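Local coordinates for protein interleukin-2 receptor subunit beta (PDB 6DG5) that probably receives interleukin-2 as the beta subunit of its receptor, transducing the mitogenic signal and taking part in receptor-mediated endocytosis, at residues L105-P110 and G193-S199; L140-R146 and V158-R164; A16-W22 and W58-L64; P68-T74 and S130-Y135. All coordinates share one frame; numbering follows the deposited sequence.

Contact 1: residues L105-P110 and G193-S199. With FUC (alpha-L-fucopyranose), chain E; MAN (alpha-D-mannopyranose), chain C.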
# COMPACT_ATOMS: atom_id res chain seq x y z
N LEU B 105 -5.37 -5.10 14.83
CA LEU B 105 -6.22 -5.25 13.65
C LEU B 105 -6.69 -6.69 13.51
O LEU B 105 -5.89 -7.62 13.56
CB LEU B 105 -5.48 -4.81 12.39
CG LEU B 105 -5.32 -3.31 12.16
CD1 LEU B 105 -4.52 -3.06 10.90
CD2 LEU B 105 -6.68 -2.64 12.07
N ARG B 106 -8.00 -6.86 13.32
CA ARG B 106 -8.59 -8.17 13.03
C ARG B 106 -9.70 -7.93 12.01
O ARG B 106 -10.83 -7.58 12.38
CB ARG B 106 -9.12 -8.84 14.30
CG ARG B 106 -9.09 -10.36 14.23
CD ARG B 106 -10.46 -10.97 14.42
NE ARG B 106 -10.65 -11.50 15.77
CZ ARG B 106 -11.47 -10.97 16.67
NH1 ARG B 106 -11.58 -11.51 17.88
NH2 ARG B 106 -12.18 -9.89 16.37
N LEU B 107 -9.38 -8.12 10.74
CA LEU B 107 -10.28 -7.77 9.65
C LEU B 107 -11.51 -8.67 9.63
O LEU B 107 -11.58 -9.70 10.31
CB LEU B 107 -9.55 -7.84 8.31
CG LEU B 107 -8.55 -6.72 8.03
CD1 LEU B 107 -7.46 -7.18 7.07
CD2 LEU B 107 -9.28 -5.52 7.47
N VAL B 108 -12.49 -8.27 8.84
CA VAL B 108 -13.72 -9.04 8.66
C VAL B 108 -13.43 -10.23 7.76
O VAL B 108 -12.70 -10.12 6.77
CB VAL B 108 -14.84 -8.15 8.09
CG1 VAL B 108 -16.01 -8.99 7.60
CG2 VAL B 108 -15.30 -7.15 9.14
N ALA B 109 -14.00 -11.38 8.11
CA ALA B 109 -13.73 -12.62 7.39
C ALA B 109 -14.11 -12.48 5.92
O ALA B 109 -15.04 -11.73 5.58
CB ALA B 109 -14.51 -13.77 8.02
N PRO B 110 -13.41 -13.17 5.02
CA PRO B 110 -13.77 -13.12 3.60
C PRO B 110 -15.15 -13.72 3.37
O PRO B 110 -15.58 -14.63 4.08
CB PRO B 110 -12.67 -13.95 2.92
CG PRO B 110 -11.54 -13.96 3.90
CD PRO B 110 -12.18 -13.94 5.25
N GLY B 193 -1.04 -7.12 14.12
CA GLY B 193 -2.41 -7.59 14.09
C GLY B 193 -2.52 -9.10 13.92
O GLY B 193 -1.55 -9.78 13.60
N THR B 194 -3.73 -9.60 14.13
CA THR B 194 -4.01 -11.03 14.09
C THR B 194 -4.83 -11.39 12.86
O THR B 194 -5.34 -10.52 12.15
CB THR B 194 -4.75 -11.47 15.36
OG1 THR B 194 -5.90 -10.64 15.55
CG2 THR B 194 -3.84 -11.35 16.57
N TRP B 195 -4.94 -12.69 12.61
CA TRP B 195 -5.68 -13.17 11.45
C TRP B 195 -7.17 -12.96 11.62
O TRP B 195 -7.71 -12.95 12.73
CB TRP B 195 -5.40 -14.66 11.22
CG TRP B 195 -4.15 -14.94 10.46
CD1 TRP B 195 -2.95 -15.36 10.96
CD2 TRP B 195 -3.97 -14.83 9.04
NE1 TRP B 195 -2.04 -15.51 9.95
CE2 TRP B 195 -2.64 -15.19 8.76
CE3 TRP B 195 -4.81 -14.45 7.99
CZ2 TRP B 195 -2.13 -15.19 7.46
CZ3 TRP B 195 -4.30 -14.45 6.70
CH2 TRP B 195 -2.97 -14.82 6.45
N SER B 196 -7.86 -12.79 10.50
CA SER B 196 -9.31 -12.71 10.50
C SER B 196 -9.90 -14.10 10.67
O SER B 196 -9.24 -15.10 10.36
CB SER B 196 -9.81 -12.09 9.20
OG SER B 196 -9.81 -13.04 8.14
N PRO B 197 -11.14 -14.20 11.15
CA PRO B 197 -11.78 -15.51 11.27
C PRO B 197 -11.93 -16.17 9.90
O PRO B 197 -11.94 -15.52 8.86
CB PRO B 197 -13.14 -15.19 11.89
CG PRO B 197 -12.93 -13.91 12.59
CD PRO B 197 -11.96 -13.14 11.74
N TRP B 198 -12.04 -17.50 9.93
CA TRP B 198 -12.19 -18.26 8.70
C TRP B 198 -13.52 -17.94 8.04
O TRP B 198 -14.53 -17.72 8.71
CB TRP B 198 -12.09 -19.75 8.97
CG TRP B 198 -10.71 -20.20 9.34
CD1 TRP B 198 -10.25 -20.53 10.59
CD2 TRP B 198 -9.60 -20.37 8.45
NE1 TRP B 198 -8.93 -20.90 10.52
CE2 TRP B 198 -8.51 -20.81 9.22
CE3 TRP B 198 -9.43 -20.20 7.07
CZ2 TRP B 198 -7.26 -21.08 8.67
CZ3 TRP B 198 -8.19 -20.47 6.52
CH2 TRP B 198 -7.12 -20.90 7.32
N SER B 199 -13.52 -17.91 6.71
CA SER B 199 -14.73 -17.65 5.95
C SER B 199 -15.73 -18.79 6.12
O SER B 199 -15.38 -19.89 6.55
CB SER B 199 -14.40 -17.46 4.48
OG SER B 199 -13.86 -18.65 3.92
C1 FUC E . -15.72 -8.95 14.83
C2 FUC E . -14.55 -8.36 14.00
C3 FUC E . -13.71 -9.46 13.33
C4 FUC E . -14.49 -10.80 13.22
C5 FUC E . -14.95 -11.25 14.62
C6 FUC E . -16.13 -12.22 14.58
O2 FUC E . -13.71 -7.52 14.78
O3 FUC E . -13.35 -9.05 12.02
O4 FUC E . -15.59 -10.69 12.32
O5 FUC E . -15.34 -10.15 15.48
C1 MAN C . -20.09 -19.16 11.02
C2 MAN C . -19.48 -20.54 10.66
C3 MAN C . -17.96 -20.52 10.85
C4 MAN C . -17.33 -19.35 10.07
C5 MAN C . -17.97 -18.03 10.50
C6 MAN C . -17.47 -16.85 9.67
O2 MAN C . -19.68 -20.86 9.28
O3 MAN C . -17.36 -21.75 10.47
O4 MAN C . -15.93 -19.30 10.34
O5 MAN C . -19.42 -18.09 10.34
O6 MAN C . -17.96 -15.65 10.26
O HOH W 1 -6.95 -9.64 9.73
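Leu105 O takes a backbone hydrogen bond from Thr194 N (3.0 Å, 147° at the hydrogen), pinning one end of two extended, irregular segments whose end-to-end directions differ by just 17°. Further along, an ordered water completes the polar link, accepting from Leu107 N and donating to Thr194 O.

The van der Waals contacts centre on Arg106. Its CG, anti to the backbone N (chi1 -151°), comes within 3.3 Å of Trp195 O and also touches Thr194 OG1. The bent chain then crosses the Pro197 ring at about a right angle, with Arg106 CD 3.8 Å from Pro197 CD. Ala109 CB lies 4.3 Å from Pro197 CB.

Residues 195-199 are the WSXWS motif of type I cytokine receptors, here WSPWS, which appears necessary for proper folding. Ser196 OG and Ser199 OG bond to the backbone N atoms of Val185 and Val183 on strand 178-187. The side chains of Trp195 and Trp198 leave the backbone away from segment 105-110, and their indoles make cation-pi contacts, Trp195 with Arg184 and Lys186, Trp198 with Arg145.

Sugar contacts form the third group. A fucose presents C5 over one face of the Arg106 guanidinium and O2 in plane at its edge, 3.2 Å from Arg106 NH2. Replacing Arg106 with an alanine would probably strip Pro197 of the CG and CD packing and leave fucose C5 without the flat group it covers. Fucose O3 lies 2.9 Å from Arg106 O, and mannose O4 donates a hydrogen bond to Trp198 O (2.7 Å).

Contact 2: residues L140-R146 and V158-R164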
# COMPACT_ATOMS: atom_id res chain seq x y z
N LEU B 140 -2.68 -6.64 1.82
CA LEU B 140 -3.57 -7.77 2.08
C LEU B 140 -2.85 -9.09 1.88
O LEU B 140 -2.00 -9.24 0.99
CB LEU B 140 -4.80 -7.70 1.18
CG LEU B 140 -5.86 -6.67 1.58
CD1 LEU B 140 -6.95 -6.59 0.53
CD2 LEU B 140 -6.43 -7.00 2.94
N GLU B 141 -3.20 -10.07 2.72
CA GLU B 141 -2.61 -11.40 2.67
C GLU B 141 -3.72 -12.40 2.96
O GLU B 141 -4.61 -12.13 3.76
CB GLU B 141 -1.48 -11.54 3.70
CG GLU B 141 -0.45 -12.60 3.37
CD GLU B 141 0.77 -12.51 4.26
OE1 GLU B 141 0.66 -12.81 5.46
OE2 GLU B 141 1.84 -12.11 3.75
N PHE B 142 -3.66 -13.56 2.30
CA PHE B 142 -4.72 -14.54 2.41
C PHE B 142 -4.16 -15.92 2.74
O PHE B 142 -3.07 -16.28 2.29
CB PHE B 142 -5.53 -14.62 1.11
CG PHE B 142 -6.30 -13.37 0.81
CD1 PHE B 142 -7.55 -13.16 1.37
CD2 PHE B 142 -5.77 -12.39 -0.02
CE1 PHE B 142 -8.27 -12.01 1.09
CE2 PHE B 142 -6.48 -11.24 -0.30
CZ PHE B 142 -7.73 -11.05 0.26
N GLU B 143 -4.92 -16.67 3.54
CA GLU B 143 -4.60 -18.04 3.89
C GLU B 143 -5.87 -18.87 3.76
O GLU B 143 -6.89 -18.53 4.37
CB GLU B 143 -4.04 -18.14 5.31
CG GLU B 143 -2.59 -18.62 5.39
CD GLU B 143 -2.17 -18.94 6.81
OE1 GLU B 143 -3.05 -19.07 7.68
OE2 GLU B 143 -0.95 -19.06 7.06
N ALA B 144 -5.81 -19.94 2.98
CA ALA B 144 -6.94 -20.84 2.80
C ALA B 144 -6.55 -22.24 3.25
O ALA B 144 -5.37 -22.61 3.23
CB ALA B 144 -7.40 -20.87 1.34
N ARG B 145 -7.54 -23.03 3.66
CA ARG B 145 -7.32 -24.42 4.03
C ARG B 145 -8.34 -25.31 3.34
O ARG B 145 -9.55 -25.03 3.37
CB ARG B 145 -7.37 -24.61 5.55
CG ARG B 145 -8.64 -24.18 6.25
CD ARG B 145 -8.51 -24.44 7.75
NE ARG B 145 -9.70 -24.07 8.50
CZ ARG B 145 -9.82 -24.21 9.82
NH1 ARG B 145 -8.81 -24.71 10.52
NH2 ARG B 145 -10.93 -23.85 10.44
N ARG B 146 -7.85 -26.38 2.72
CA ARG B 146 -8.67 -27.33 1.98
C ARG B 146 -8.74 -28.63 2.77
O ARG B 146 -7.71 -29.20 3.13
CB ARG B 146 -8.08 -27.58 0.59
CG ARG B 146 -8.79 -28.64 -0.22
CD ARG B 146 -7.86 -29.30 -1.23
NE ARG B 146 -6.96 -30.27 -0.59
CZ ARG B 146 -5.67 -30.03 -0.32
NH1 ARG B 146 -5.12 -28.87 -0.64
NH2 ARG B 146 -4.94 -30.97 0.26
N VAL B 158 -3.18 -26.02 4.87
CA VAL B 158 -3.35 -24.57 4.84
C VAL B 158 -2.40 -24.00 3.80
O VAL B 158 -1.18 -24.20 3.89
CB VAL B 158 -3.09 -23.95 6.22
CG1 VAL B 158 -3.40 -22.47 6.20
CG2 VAL B 158 -3.91 -24.67 7.28
N LEU B 159 -2.95 -23.29 2.82
CA LEU B 159 -2.18 -22.70 1.74
C LEU B 159 -2.08 -21.19 1.94
O LEU B 159 -3.06 -20.54 2.32
CB LEU B 159 -2.83 -23.00 0.39
CG LEU B 159 -3.32 -24.44 0.18
CD1 LEU B 159 -4.39 -24.48 -0.89
CD2 LEU B 159 -2.15 -25.34 -0.18
N SER B 160 -0.90 -20.64 1.69
CA SER B 160 -0.64 -19.22 1.91
C SER B 160 -0.61 -18.48 0.58
O SER B 160 0.04 -18.91 -0.37
CB SER B 160 0.69 -19.02 2.65
OG SER B 160 0.58 -19.42 4.00
N LEU B 161 -1.32 -17.35 0.53
CA LEU B 161 -1.24 -16.40 -0.58
C LEU B 161 -0.68 -15.11 -0.00
O LEU B 161 -1.42 -14.26 0.50
CB LEU B 161 -2.61 -16.18 -1.23
CG LEU B 161 -3.32 -17.40 -1.81
CD1 LEU B 161 -4.57 -17.72 -1.00
CD2 LEU B 161 -3.67 -17.16 -3.26
N LYS B 162 0.65 -14.97 -0.07
CA LYS B 162 1.34 -13.82 0.52
C LYS B 162 1.22 -12.56 -0.33
O LYS B 162 2.05 -11.65 -0.20
CB LYS B 162 2.81 -14.16 0.77
CG LYS B 162 3.01 -15.34 1.71
CD LYS B 162 4.48 -15.54 2.05
CE LYS B 162 4.68 -16.82 2.86
NZ LYS B 162 4.35 -18.03 2.07
N GLN B 163 0.20 -12.49 -1.18
CA GLN B 163 -0.11 -11.30 -1.96
C GLN B 163 -1.62 -11.13 -1.96
O GLN B 163 -2.36 -11.92 -1.37
CB GLN B 163 0.45 -11.42 -3.38
CG GLN B 163 -0.04 -12.63 -4.16
CD GLN B 163 0.74 -13.89 -3.84
OE1 GLN B 163 1.79 -13.84 -3.19
NE2 GLN B 163 0.24 -15.03 -4.30
N ARG B 164 -2.09 -10.08 -2.65
CA ARG B 164 -3.52 -9.82 -2.77
C ARG B 164 -4.01 -10.48 -4.05
O ARG B 164 -3.88 -9.93 -5.14
CB ARG B 164 -3.80 -8.32 -2.76
CG ARG B 164 -5.23 -7.96 -2.38
CD ARG B 164 -6.10 -7.68 -3.59
NE ARG B 164 -7.45 -7.27 -3.20
CZ ARG B 164 -7.80 -6.02 -2.91
NH1 ARG B 164 -6.90 -5.05 -2.96
NH2 ARG B 164 -9.05 -5.74 -2.56
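Leu140 CD1 sits over the centre of one face of the Arg164 guanidinium, 3.6 Å from Arg164 CZ. The two side chains run side by side in the same direction, and Arg164 CG packs 3.6 Å from Leu140 CB. Beyond the segments, the guanidinium forms a salt bridge with Glu137 through NH1 and bonds to Gln166 through NE, which fixes its rotation. The Phe142 ring is approached at its edge: Gln163 O lies in its plane, 3.7 Å from Phe142 CD2, and Arg164 CG is near the same plane. The ring also meets Trp127, with the planes at about 55°.

Backbone pairing sets the register. Phe142 and Leu161 exchange both hydrogen bonds, Phe142 N to Leu161 O being almost straight (3.0 Å, 174°). Ala144 and Leu159 form the next hydrogen-bonded pair. Leu161 CD1 rests 3.9 Å from Phe142 CB on the face that also carries Ala144 and Leu159. On the reverse face Glu143 crosses Val158 obliquely, its OE1 3.7 Å from Val158 CG1; that carboxylate forms a salt bridge with Arg184.

Past the strand end, Lys162 NZ pairs with an acidic side chain of another protein chain of the assembly. With strand axes 4.4 Å apart and 157° between their directions, this is an antiparallel beta hairpin, its second strand at the sheet edge, matching the C-C' pair of a fibronectin type III domain.

Contact 3: residues A16-W22 and W58-L64. With NAG (2-acetamido-2-deoxy-beta-D-glucopyranose), chain D; NAG (2-acetamido-2-deoxy-beta-D-glucopyranose), chain F.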
# COMPACT_ATOMS: atom_id res chain seq x y z
N ALA B 16 -14.75 1.00 11.15
CA ALA B 16 -15.51 1.71 12.17
C ALA B 16 -16.01 0.80 13.29
O ALA B 16 -16.99 1.15 13.97
CB ALA B 16 -16.69 2.45 11.55
N ASN B 17 -15.38 -0.35 13.50
CA ASN B 17 -15.86 -1.33 14.47
C ASN B 17 -14.70 -1.74 15.37
O ASN B 17 -13.65 -2.16 14.89
CB ASN B 17 -16.45 -2.55 13.75
CG ASN B 17 -17.15 -3.54 14.70
OD1 ASN B 17 -16.88 -3.58 15.90
ND2 ASN B 17 -18.05 -4.33 14.13
N VAL B 18 -14.91 -1.60 16.68
CA VAL B 18 -13.97 -2.07 17.69
C VAL B 18 -14.73 -3.02 18.60
O VAL B 18 -15.77 -2.65 19.17
CB VAL B 18 -13.36 -0.91 18.49
CG1 VAL B 18 -12.42 -1.43 19.55
CG2 VAL B 18 -12.64 0.06 17.55
N SER B 19 -14.22 -4.24 18.74
CA SER B 19 -14.87 -5.27 19.54
C SER B 19 -13.94 -5.68 20.67
O SER B 19 -12.78 -6.01 20.44
CB SER B 19 -15.23 -6.49 18.68
OG SER B 19 -16.00 -7.42 19.42
N CYS B 20 -14.47 -5.66 21.90
CA CYS B 20 -13.70 -5.98 23.09
C CYS B 20 -14.30 -7.20 23.79
O CYS B 20 -15.52 -7.36 23.83
CB CYS B 20 -13.67 -4.80 24.07
SG CYS B 20 -12.80 -3.33 23.48
N MET B 21 -13.43 -8.04 24.34
CA MET B 21 -13.84 -9.22 25.07
C MET B 21 -13.15 -9.24 26.43
O MET B 21 -11.93 -9.05 26.50
CB MET B 21 -13.53 -10.50 24.29
CG MET B 21 -14.07 -11.77 24.94
SD MET B 21 -14.21 -13.14 23.77
CE MET B 21 -15.59 -12.59 22.77
N TRP B 22 -13.92 -9.47 27.49
CA TRP B 22 -13.42 -9.44 28.86
C TRP B 22 -13.34 -10.86 29.40
O TRP B 22 -14.32 -11.61 29.32
CB TRP B 22 -14.33 -8.59 29.75
CG TRP B 22 -13.76 -8.29 31.10
CD1 TRP B 22 -12.44 -8.34 31.46
CD2 TRP B 22 -14.48 -7.88 32.26
NE1 TRP B 22 -12.31 -7.99 32.78
CE2 TRP B 22 -13.54 -7.70 33.30
CE3 TRP B 22 -15.84 -7.66 32.53
CZ2 TRP B 22 -13.92 -7.31 34.58
CZ3 TRP B 22 -16.20 -7.26 33.81
CH2 TRP B 22 -15.25 -7.09 34.82
N TRP B 58 -17.03 -12.05 27.92
CA TRP B 58 -18.07 -11.06 27.71
C TRP B 58 -17.64 -10.13 26.59
O TRP B 58 -16.52 -9.61 26.61
CB TRP B 58 -18.35 -10.25 28.98
CG TRP B 58 -18.56 -11.09 30.21
CD1 TRP B 58 -17.61 -11.74 30.93
CD2 TRP B 58 -19.81 -11.35 30.86
NE1 TRP B 58 -18.18 -12.39 32.00
CE2 TRP B 58 -19.53 -12.17 31.98
CE3 TRP B 58 -21.13 -10.97 30.62
CZ2 TRP B 58 -20.53 -12.61 32.84
CZ3 TRP B 58 -22.12 -11.41 31.47
CH2 TRP B 58 -21.82 -12.23 32.57
N ALA B 59 -18.53 -9.92 25.62
CA ALA B 59 -18.19 -9.17 24.41
C ALA B 59 -18.95 -7.86 24.33
O ALA B 59 -20.01 -7.68 24.94
CB ALA B 59 -18.46 -10.01 23.16
N CYS B 60 -18.39 -6.94 23.55
CA CYS B 60 -18.93 -5.60 23.36
C CYS B 60 -18.58 -5.14 21.95
O CYS B 60 -17.52 -5.50 21.42
CB CYS B 60 -18.37 -4.62 24.39
SG CYS B 60 -19.54 -3.47 25.14
N ASN B 61 -19.45 -4.34 21.36
CA ASN B 61 -19.26 -3.86 19.99
C ASN B 61 -19.40 -2.34 19.96
O ASN B 61 -20.51 -1.82 20.10
CB ASN B 61 -20.25 -4.52 19.03
CG ASN B 61 -19.91 -5.98 18.78
OD1 ASN B 61 -18.76 -6.38 18.87
ND2 ASN B 61 -20.93 -6.77 18.45
N LEU B 62 -18.28 -1.65 19.76
CA LEU B 62 -18.27 -0.20 19.62
C LEU B 62 -18.36 0.13 18.13
O LEU B 62 -17.39 -0.02 17.39
CB LEU B 62 -17.01 0.39 20.24
CG LEU B 62 -16.87 0.24 21.76
CD1 LEU B 62 -15.40 0.16 22.16
CD2 LEU B 62 -17.55 1.40 22.47
N ILE B 63 -19.53 0.58 17.69
CA ILE B 63 -19.74 0.99 16.31
C ILE B 63 -19.40 2.47 16.21
O ILE B 63 -20.14 3.32 16.72
CB ILE B 63 -21.17 0.70 15.84
CG1 ILE B 63 -21.44 -0.81 15.80
CG2 ILE B 63 -21.41 1.31 14.47
CD1 ILE B 63 -22.10 -1.34 17.05
N LEU B 64 -18.28 2.78 15.57
CA LEU B 64 -17.72 4.13 15.57
C LEU B 64 -18.14 4.98 14.38
O LEU B 64 -17.74 6.15 14.31
CB LEU B 64 -16.19 4.06 15.61
CG LEU B 64 -15.48 3.98 16.96
CD1 LEU B 64 -15.69 2.63 17.61
CD2 LEU B 64 -14.00 4.27 16.79
C1 NAG D . -18.79 -5.34 14.85
C2 NAG D . -19.93 -5.86 13.96
C3 NAG D . -20.56 -7.13 14.56
C4 NAG D . -19.50 -8.15 14.95
C5 NAG D . -18.50 -7.48 15.87
C6 NAG D . -17.37 -8.38 16.33
C7 NAG D . -21.04 -4.06 12.71
C8 NAG D . -22.15 -3.06 12.71
N2 NAG D . -20.95 -4.83 13.79
O3 NAG D . -21.46 -7.69 13.61
O4 NAG D . -20.15 -9.23 15.63
O5 NAG D . -17.89 -6.40 15.16
O6 NAG D . -16.12 -7.96 15.81
O7 NAG D . -20.26 -4.17 11.76
C1 NAG F . -19.70 -10.54 15.22
C2 NAG F . -20.02 -11.48 16.38
C3 NAG F . -19.61 -12.91 16.04
C4 NAG F . -20.18 -13.34 14.70
C5 NAG F . -19.86 -12.30 13.62
C6 NAG F . -20.50 -12.59 12.28
C7 NAG F . -19.92 -10.19 18.47
C8 NAG F . -19.09 -9.84 19.66
N2 NAG F . -19.36 -11.04 17.60
O3 NAG F . -20.05 -13.79 17.07
O4 NAG F . -19.60 -14.60 14.34
O5 NAG F . -20.33 -11.01 14.03
O6 NAG F . -21.87 -12.23 12.27
O7 NAG F . -21.04 -9.73 18.29
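Asn61 and Ser19 face each other as an antiparallel non-hydrogen-bonded pair, and the asparagine can be traced outward from its CB on the face that bears the glycan. CG is anti to the carbonyl carbon (chi1 -72°), which carries the amide over toward segment 16-22; there CG packs 3.6 Å from C5 of the first N-acetylglucosamine. OD1 lies 3.0 Å from Ser19 OG, a hydroxyl that is also close to Cys60 O. ND2 donates a well-directed hydrogen bond to O7 of the second N-acetylglucosamine (3.0 Å, 160°). Asn61 thus touches both of the first two sugars of the glycan, the first being bonded covalently to Asn17 ND2.

On the reverse face Val18 CG2 meets Leu64 CD1 at 4.0 Å, an apolar contact. The edge of the Trp58 ring has Trp22 O in its plane. Backbone bonds join the strands from Leu64 N to Ala16 O (2.6 Å) through to Trp22 with Trp58.

In the N-terminal domain, strand 17-23 lies between strands 8-12 and 57-63, and 57-63 between 17-23 and 46-54. Disulfides characteristic of type I cytokine receptors tie strand 17-23 to edge strand 8-12 (Cys20-Cys10) and 57-63 to 46-54 (Cys60-Cys48), while Trp22 reaches strand 91-99 and Leu62 touches strand 33-39.

Contact 4: residues P68-T74 and S130-Y135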
# COMPACT_ATOMS: atom_id res chain seq x y z
N PRO B 68 -20.32 1.35 6.89
CA PRO B 68 -19.42 0.24 7.21
C PRO B 68 -17.99 0.49 6.77
O PRO B 68 -17.05 0.08 7.46
CB PRO B 68 -20.05 -0.95 6.47
CG PRO B 68 -21.43 -0.51 6.11
CD PRO B 68 -21.35 0.97 5.92
N GLU B 69 -17.80 1.16 5.63
CA GLU B 69 -16.49 1.46 5.10
C GLU B 69 -15.98 2.84 5.53
O GLU B 69 -15.04 3.36 4.91
CB GLU B 69 -16.50 1.36 3.57
CG GLU B 69 -16.89 -0.00 3.03
CD GLU B 69 -15.77 -1.02 3.12
OE1 GLU B 69 -16.03 -2.23 2.92
OE2 GLU B 69 -14.62 -0.61 3.40
N SER B 70 -16.57 3.43 6.56
CA SER B 70 -16.13 4.74 7.02
C SER B 70 -14.86 4.60 7.85
O SER B 70 -14.76 3.72 8.71
CB SER B 70 -17.23 5.42 7.84
OG SER B 70 -17.25 4.92 9.17
N GLN B 71 -13.89 5.48 7.59
CA GLN B 71 -12.60 5.44 8.28
C GLN B 71 -12.71 6.26 9.55
O GLN B 71 -12.45 7.47 9.57
CB GLN B 71 -11.49 5.95 7.37
CG GLN B 71 -10.09 5.67 7.90
CD GLN B 71 -9.80 4.19 8.00
OE1 GLN B 71 -10.05 3.43 7.06
NE2 GLN B 71 -9.27 3.76 9.14
N SER B 72 -13.09 5.60 10.64
CA SER B 72 -13.35 6.32 11.89
C SER B 72 -12.08 6.57 12.69
O SER B 72 -12.04 7.51 13.49
CB SER B 72 -14.35 5.54 12.74
OG SER B 72 -13.80 4.31 13.17
N LEU B 73 -11.04 5.77 12.49
CA LEU B 73 -9.80 5.90 13.24
C LEU B 73 -8.61 5.93 12.28
O LEU B 73 -8.70 5.49 11.13
CB LEU B 73 -9.63 4.75 14.24
CG LEU B 73 -10.66 4.65 15.36
CD1 LEU B 73 -10.51 3.33 16.09
CD2 LEU B 73 -10.53 5.82 16.32
N THR B 74 -7.50 6.45 12.78
CA THR B 74 -6.26 6.58 12.01
C THR B 74 -5.12 5.86 12.73
O THR B 74 -5.30 5.25 13.79
CB THR B 74 -5.90 8.05 11.79
OG1 THR B 74 -5.98 8.76 13.03
CG2 THR B 74 -6.85 8.67 10.79
N SER B 130 -14.51 -7.16 2.57
CA SER B 130 -15.23 -5.97 2.99
C SER B 130 -14.53 -5.34 4.19
O SER B 130 -13.77 -6.00 4.91
CB SER B 130 -16.69 -6.28 3.34
OG SER B 130 -17.44 -6.63 2.19
N GLN B 131 -14.80 -4.05 4.39
CA GLN B 131 -14.32 -3.31 5.56
C GLN B 131 -12.79 -3.33 5.66
O GLN B 131 -12.23 -3.41 6.75
CB GLN B 131 -14.95 -3.83 6.85
CG GLN B 131 -16.31 -3.23 7.14
CD GLN B 131 -17.30 -4.25 7.66
OE1 GLN B 131 -17.50 -4.38 8.87
NE2 GLN B 131 -17.92 -4.98 6.75
N VAL B 132 -12.12 -3.24 4.52
CA VAL B 132 -10.67 -3.18 4.47
C VAL B 132 -10.27 -1.74 4.19
O VAL B 132 -10.69 -1.15 3.18
CB VAL B 132 -10.10 -4.12 3.40
CG1 VAL B 132 -8.58 -4.05 3.40
CG2 VAL B 132 -10.57 -5.54 3.64
N SER B 133 -9.47 -1.16 5.09
CA SER B 133 -9.10 0.24 4.97
C SER B 133 -8.14 0.45 3.81
O SER B 133 -7.33 -0.41 3.48
CB SER B 133 -8.47 0.73 6.27
OG SER B 133 -8.05 2.08 6.15
N HIS B 134 -8.24 1.63 3.20
CA HIS B 134 -7.24 2.04 2.21
C HIS B 134 -5.86 2.15 2.84
O HIS B 134 -4.85 2.02 2.15
CB HIS B 134 -7.65 3.37 1.58
CG HIS B 134 -7.74 4.50 2.56
ND1 HIS B 134 -8.68 4.53 3.57
CD2 HIS B 134 -7.01 5.63 2.70
CE1 HIS B 134 -8.52 5.63 4.28
NE2 HIS B 134 -7.52 6.32 3.77
N TYR B 135 -5.81 2.39 4.16
CA TYR B 135 -4.53 2.46 4.86
C TYR B 135 -3.76 1.15 4.75
O TYR B 135 -2.53 1.15 4.65
CB TYR B 135 -4.77 2.79 6.33
CG TYR B 135 -5.22 4.21 6.61
CD1 TYR B 135 -4.72 5.28 5.88
CD2 TYR B 135 -6.14 4.47 7.62
CE1 TYR B 135 -5.13 6.57 6.15
CE2 TYR B 135 -6.55 5.76 7.89
CZ TYR B 135 -6.05 6.81 7.15
OH TYR B 135 -6.47 8.09 7.42
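Glu69 and Gln131 bring two irregular loops within 5.3 Å CA to CA, and the backbones then diverge to 8.4 Å at the CA atoms of Thr74 and Tyr135, leaving side chains to span the gap. At the narrow end Glu69 OE1 accepts from Gln131 N (2.6 Å) on its syn side, 32° out of the carboxylate plane, while OE2 forms a salt bridge with Arg15.

Gln71 spans the wider part. Its OE1 takes the Ser133 OG proton from above the carbonyl plane (2.6 Å) and a second bond from Arg15. NE2 donates almost straight to Leu73 O (2.7 Å, 178°), fixing how the amide is turned. Ser133 OG in turn accepts from Tyr135 N, an ST turn. Gln71 CG touches Tyr135 CE2 at 3.5 Å, amide and ring planes being 63° apart. Replacing Gln71 with a leucine would probably leave Ser133 OG without its acceptor and Leu73 O without the amide donor.

These loops meet at the elbow between the two extracellular domains. His134 NE2 and Tyr135 OH each hydrogen-bond an acidic side chain of another protein chain, which suggests that the polar network within the elbow sets the residues that meet the partner, consistent with cytokine binding at this bend in type I receptors.

How the contacts relate
Contact 3 is the most buried of the four and belongs to the N-terminal domain; contacts 1, 2 and 4 are only partly buried. Contacts 2 and 3 are both antiparallel strand pairs held by regular backbone bonds, but lie 27 Å apart, centre to centre, in different domains. Contacts 1 and 4 join irregular loops, where side chains, water or sugars do more of the work. Contact 2 is nested along the chain inside contact 1, and they touch where Trp198 CZ3 comes 3.2 Å from Glu143 O. Contact 4 joins the domains, packing on contact 3 through Ser70 and Ser72 and on contact 1 through Gln131. Sugars lie along contacts 1 and 3 and reach Gln131 of contact 4; contacts 2 and 4 also meet another protein chain.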